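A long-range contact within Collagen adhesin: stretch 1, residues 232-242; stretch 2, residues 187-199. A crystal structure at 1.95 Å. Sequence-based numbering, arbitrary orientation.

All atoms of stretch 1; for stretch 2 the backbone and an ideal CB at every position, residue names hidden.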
# COMPACT_ATOMS: atom_id res chain seq x y z
N THR A 232 -11.95 17.06 -16.49
CA THR A 232 -11.38 18.33 -16.08
C THR A 232 -10.50 18.14 -14.84
O THR A 232 -10.97 17.67 -13.80
CB THR A 232 -12.47 19.39 -15.78
OG1 THR A 232 -13.44 19.39 -16.84
CG2 THR A 232 -11.86 20.79 -15.67
N VAL A 233 -9.23 18.51 -14.97
CA VAL A 233 -8.27 18.36 -13.88
C VAL A 233 -7.68 19.70 -13.47
O VAL A 233 -7.07 20.40 -14.28
CB VAL A 233 -7.12 17.37 -14.24
CG1 VAL A 233 -6.11 17.27 -13.11
CG2 VAL A 233 -7.68 15.99 -14.58
N ASP A 234 -7.88 20.06 -12.20
CA ASP A 234 -7.25 21.23 -11.61
C ASP A 234 -6.13 20.75 -10.68
O ASP A 234 -6.39 20.32 -9.56
CB ASP A 234 -8.27 22.08 -10.84
CG ASP A 234 -7.79 23.49 -10.57
OD1 ASP A 234 -6.73 23.66 -9.94
OD2 ASP A 234 -8.48 24.44 -10.99
N ASN A 235 -4.90 20.81 -11.18
CA ASN A 235 -3.73 20.29 -10.48
C ASN A 235 -3.40 21.03 -9.18
O ASN A 235 -2.91 20.43 -8.22
CB ASN A 235 -2.51 20.27 -11.41
CG ASN A 235 -1.35 19.45 -10.85
OD1 ASN A 235 -0.26 19.97 -10.65
ND2 ASN A 235 -1.60 18.17 -10.61
N THR A 236 -3.67 22.33 -9.16
CA THR A 236 -3.42 23.17 -7.99
C THR A 236 -4.44 22.90 -6.88
O THR A 236 -4.07 22.82 -5.70
CB THR A 236 -3.43 24.68 -8.36
OG1 THR A 236 -2.69 24.89 -9.57
CG2 THR A 236 -2.82 25.52 -7.24
N LYS A 237 -5.71 22.74 -7.26
CA LYS A 237 -6.79 22.50 -6.31
C LYS A 237 -6.99 21.01 -6.00
O LYS A 237 -7.77 20.66 -5.11
CB LYS A 237 -8.10 23.12 -6.81
CG LYS A 237 -8.14 24.64 -6.73
CD LYS A 237 -9.50 25.20 -7.14
CE LYS A 237 -10.55 25.06 -6.03
NZ LYS A 237 -10.26 25.93 -4.86
N ASN A 238 -6.28 20.15 -6.75
CA ASN A 238 -6.39 18.69 -6.62
C ASN A 238 -7.82 18.16 -6.78
O ASN A 238 -8.31 17.41 -5.94
CB ASN A 238 -5.75 18.20 -5.31
CG ASN A 238 -4.24 18.29 -5.32
OD1 ASN A 238 -3.57 17.73 -6.20
ND2 ASN A 238 -3.68 18.98 -4.34
N THR A 239 -8.47 18.57 -7.87
CA THR A 239 -9.84 18.15 -8.16
C THR A 239 -9.97 17.57 -9.57
O THR A 239 -9.42 18.12 -10.53
CB THR A 239 -10.85 19.32 -8.00
OG1 THR A 239 -10.38 20.47 -8.71
CG2 THR A 239 -11.04 19.67 -6.53
N ILE A 240 -10.69 16.46 -9.67
CA ILE A 240 -10.95 15.81 -10.95
C ILE A 240 -12.45 15.73 -11.21
O ILE A 240 -13.19 15.09 -10.46
CB ILE A 240 -10.32 14.39 -11.02
CG1 ILE A 240 -8.81 14.45 -10.76
CG2 ILE A 240 -10.61 13.73 -12.38
CD1 ILE A 240 -8.19 13.12 -10.35
N ASP A 241 -12.90 16.40 -12.27
CA ASP A 241 -14.31 16.40 -12.65
C ASP A 241 -14.53 15.58 -13.92
O ASP A 241 -14.02 15.92 -14.99
CB ASP A 241 -14.83 17.84 -12.84
CG ASP A 241 -14.81 18.64 -11.54
OD1 ASP A 241 -15.22 18.09 -10.49
OD2 ASP A 241 -14.41 19.82 -11.58
N VAL A 242 -15.30 14.50 -13.79
CA VAL A 242 -15.54 13.58 -14.89
C VAL A 242 -16.99 13.68 -15.38
O VAL A 242 -17.93 13.55 -14.59
CB VAL A 242 -15.22 12.11 -14.50
CG1 VAL A 242 -15.29 11.19 -15.72
CG2 VAL A 242 -13.85 12.01 -13.85
N UNK A 187 -17.63 14.29 -9.39
CA UNK A 187 -16.84 15.42 -8.89
C UNK A 187 -15.92 14.97 -7.76
O UNK A 187 -16.34 14.87 -6.60
CB UNK A 187 -17.76 16.55 -8.41
N UNK A 188 -14.65 14.72 -8.10
CA UNK A 188 -13.66 14.22 -7.15
C UNK A 188 -12.83 15.35 -6.54
O UNK A 188 -12.45 16.30 -7.24
CB UNK A 188 -12.74 13.21 -7.84
N UNK A 189 -12.56 15.24 -5.24
CA UNK A 189 -11.72 16.20 -4.52
C UNK A 189 -10.67 15.45 -3.70
O UNK A 189 -11.01 14.64 -2.83
CB UNK A 189 -12.57 17.10 -3.62
N UNK A 190 -9.40 15.72 -3.99
CA UNK A 190 -8.29 15.09 -3.27
C UNK A 190 -7.86 16.00 -2.11
O UNK A 190 -7.52 17.17 -2.32
CB UNK A 190 -7.11 14.82 -4.21
N UNK A 191 -7.90 15.45 -0.90
CA UNK A 191 -7.63 16.23 0.32
C UNK A 191 -6.13 16.51 0.52
O UNK A 191 -5.29 16.04 -0.25
CB UNK A 191 -8.18 15.49 1.54
N UNK A 192 -5.82 17.28 1.56
CA UNK A 192 -4.45 17.71 1.85
C UNK A 192 -3.51 16.60 2.27
O UNK A 192 -3.94 15.52 2.68
CB UNK A 192 -4.47 18.77 2.95
N UNK A 193 -2.21 16.88 2.17
CA UNK A 193 -1.17 15.92 2.51
C UNK A 193 -0.67 15.11 1.32
O UNK A 193 0.21 14.26 1.47
CB UNK A 193 -1.69 14.97 3.59
N UNK A 194 -1.24 15.39 0.15
CA UNK A 194 -0.90 14.67 -1.08
C UNK A 194 -1.11 15.54 -2.32
O UNK A 194 -1.97 16.42 -2.34
CB UNK A 194 -1.74 13.39 -1.19
N UNK A 195 -0.30 15.29 -3.35
CA UNK A 195 -0.39 16.02 -4.61
C UNK A 195 -0.59 15.07 -5.79
O UNK A 195 0.15 14.10 -5.94
CB UNK A 195 0.87 16.86 -4.82
N UNK A 196 -1.59 15.37 -6.61
CA UNK A 196 -1.95 14.54 -7.77
C UNK A 196 -0.88 14.56 -8.86
O UNK A 196 -0.41 15.62 -9.27
CB UNK A 196 -3.28 15.01 -8.36
N UNK A 197 -0.51 13.37 -9.31
CA UNK A 197 0.38 13.21 -10.46
C UNK A 197 -0.48 12.96 -11.70
O UNK A 197 -1.11 11.91 -11.83
CB UNK A 197 1.37 12.07 -10.24
N UNK A 198 -0.50 13.95 -12.59
CA UNK A 198 -1.35 13.93 -13.78
C UNK A 198 -0.92 12.87 -14.81
O UNK A 198 -1.77 12.32 -15.52
CB UNK A 198 -1.34 15.31 -14.44
N UNK A 199 0.38 12.59 -14.86
CA UNK A 199 0.94 11.63 -15.81
C UNK A 199 0.56 10.18 -15.49
O UNK A 199 0.67 9.30 -16.36
CB UNK A 199 2.46 11.76 -15.84

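Stretch 1 is a hairpin: strand 232-234, a turn, then strand 239-242. Stretch 2 lies antiparallel to the second strand at 187-190, then loops round to pass the turn.

Position 187 pairs with Asp-241 without backbone hydrogen bonds. The ideal CB is 3.6 Å from Asp-241 OD1, so a long or basic side chain would suit. The residue is Lys-187. Its CG lies 3.4 Å from Asp-241 OD1, but the extended chain leads its end away, so the aliphatic part makes the contact.

Position 188 pairs with Ile-240 through two backbone bonds. The 188 N donates to Ile-240 O (2.8 Å). In return, Ile-240 N donates to 188 O (3.0 Å). The CB shares a face with the Ile-240 side chain and is tight against Ile-240 O, at 3.3 Å. An apolar side chain would suit the isoleucine, and a small polar one is possible. The residue is Asp-188. Its CB is 4.2 Å from Ile-240 CB, and OD1 is hydrogen-bonded elsewhere in the structure.

Position 189 returns to the face of Thr-239, with the ideal CB 4.2 Å from Thr-239 CG2. Threonine, valine or a longer polar chain would fit. The residue is Gln-189. Its CG packs 3.9 Å from Thr-239 CG2. A water accepts from Gln-189 NE2 (2.8 Å) and donates to Asp-241 OD1 (2.9 Å), linking the stretches.

Position 190 donates its N to Asn-238 O (2.8 Å). The CB points toward stretch 1, on the side where Ile-240 CD1 lies. A branched or long aliphatic chain would suit. Ile-190 is found, its CD1 4.2 Å from Ile-240 CD1.

Positions 191 and 192 point away, with no stretch 1 atom within 5.5 Å of either ideal CB. Many residues would do; they are Gln-191 and Gly-192. Position 193 has phi 94° and psi 0°, where a CB would jam against the preceding carbonyl O. Glycine is called for, and Gly-193 is present.

Position 194 points sideways, with nothing of stretch 1 near its CB. The choice is wide; the residue is Gln-194.

Position 195 also starts sideways, but the turn offers Asn-235 O as an acceptor and Asn-238 ND2 as a donor. A long side chain with both a donor and an acceptor would fit best. Gln-195 serves both: NE2 donates to Asn-235 O (2.8 Å), and OE1 accepts from Asn-238 ND2 (3.2 Å).

Position 196 is held by its backbone: N donates to Asn-238 OD1 (3.1 Å), and O accepts from Asn-235 ND2 (3.1 Å). The CB points toward stretch 1, where Val-233 and Ile-240 lie, so leucine, isoleucine or methionine would suit. Leu-196 places CD2 3.8 Å from both Val-233 CG1 and Ile-240 CD1.

Position 197 points away and is free; Asp-197 accepts from 199 instead. Position 198 points toward stretch 1, with Val-233 CG1 5.3 Å from the ideal CB, inviting an aliphatic chain. Leu-198 reaches it with CD1 at 3.7 Å from Val-233 CG1. Position 199 is out of reach; Ser-199 OG donates to Asp-197 OD1 (2.8 Å).

Stretch 2 187-199: KDQIQGGQQLDLS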
# COMPACT_ATOMS: atom_id res chain seq x y z
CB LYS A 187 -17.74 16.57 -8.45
CG LYS A 187 -18.43 17.30 -9.59
CD LYS A 187 -19.19 18.52 -9.09
CE LYS A 187 -19.90 19.24 -10.22
NZ LYS A 187 -20.66 20.42 -9.75
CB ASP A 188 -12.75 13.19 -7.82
CG ASP A 188 -11.86 12.45 -6.84
OD1 ASP A 188 -10.85 13.03 -6.39
OD2 ASP A 188 -12.16 11.28 -6.53
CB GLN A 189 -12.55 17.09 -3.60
CG GLN A 189 -13.66 17.90 -4.28
CD GLN A 189 -14.97 17.14 -4.40
OE1 GLN A 189 -15.32 16.34 -3.53
NE2 GLN A 189 -15.70 17.40 -5.48
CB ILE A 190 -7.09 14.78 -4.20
CG1 ILE A 190 -7.56 14.09 -5.48
CG2 ILE A 190 -6.06 13.92 -3.47
CD1 ILE A 190 -6.62 14.24 -6.66
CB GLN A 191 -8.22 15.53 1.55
CG GLN A 191 -9.72 15.23 1.45
CD GLN A 191 -10.58 16.47 1.23
OE1 GLN A 191 -11.35 16.53 0.26
NE2 GLN A 191 -10.45 17.45 2.11
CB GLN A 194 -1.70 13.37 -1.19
CG GLN A 194 -3.22 13.54 -1.09
CD GLN A 194 -3.96 12.24 -0.80
OE1 GLN A 194 -4.94 12.23 -0.05
NE2 GLN A 194 -3.51 11.15 -1.40
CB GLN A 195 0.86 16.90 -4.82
CG GLN A 195 0.90 17.68 -6.14
CD GLN A 195 -0.27 18.64 -6.32
OE1 GLN A 195 -0.64 19.37 -5.39
NE2 GLN A 195 -0.84 18.66 -7.51
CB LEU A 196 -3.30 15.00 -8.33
CG LEU A 196 -3.77 14.56 -9.73
CD1 LEU A 196 -3.99 13.05 -9.81
CD2 LEU A 196 -5.04 15.30 -10.10
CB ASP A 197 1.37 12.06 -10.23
CG ASP A 197 2.59 12.13 -11.13
OD1 ASP A 197 2.57 12.85 -12.16
OD2 ASP A 197 3.60 11.46 -10.81
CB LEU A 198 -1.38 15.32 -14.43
CG LEU A 198 -2.30 15.59 -15.63
CD1 LEU A 198 -3.77 15.42 -15.28
CD2 LEU A 198 -2.05 16.98 -16.19
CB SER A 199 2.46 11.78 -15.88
OG SER A 199 3.06 11.56 -14.61
O HOH W 1 -14.41 18.51 -7.73
O HOH W 2 -9.33 18.88 -3.47
O HOH W 3 -5.57 19.03 -1.49
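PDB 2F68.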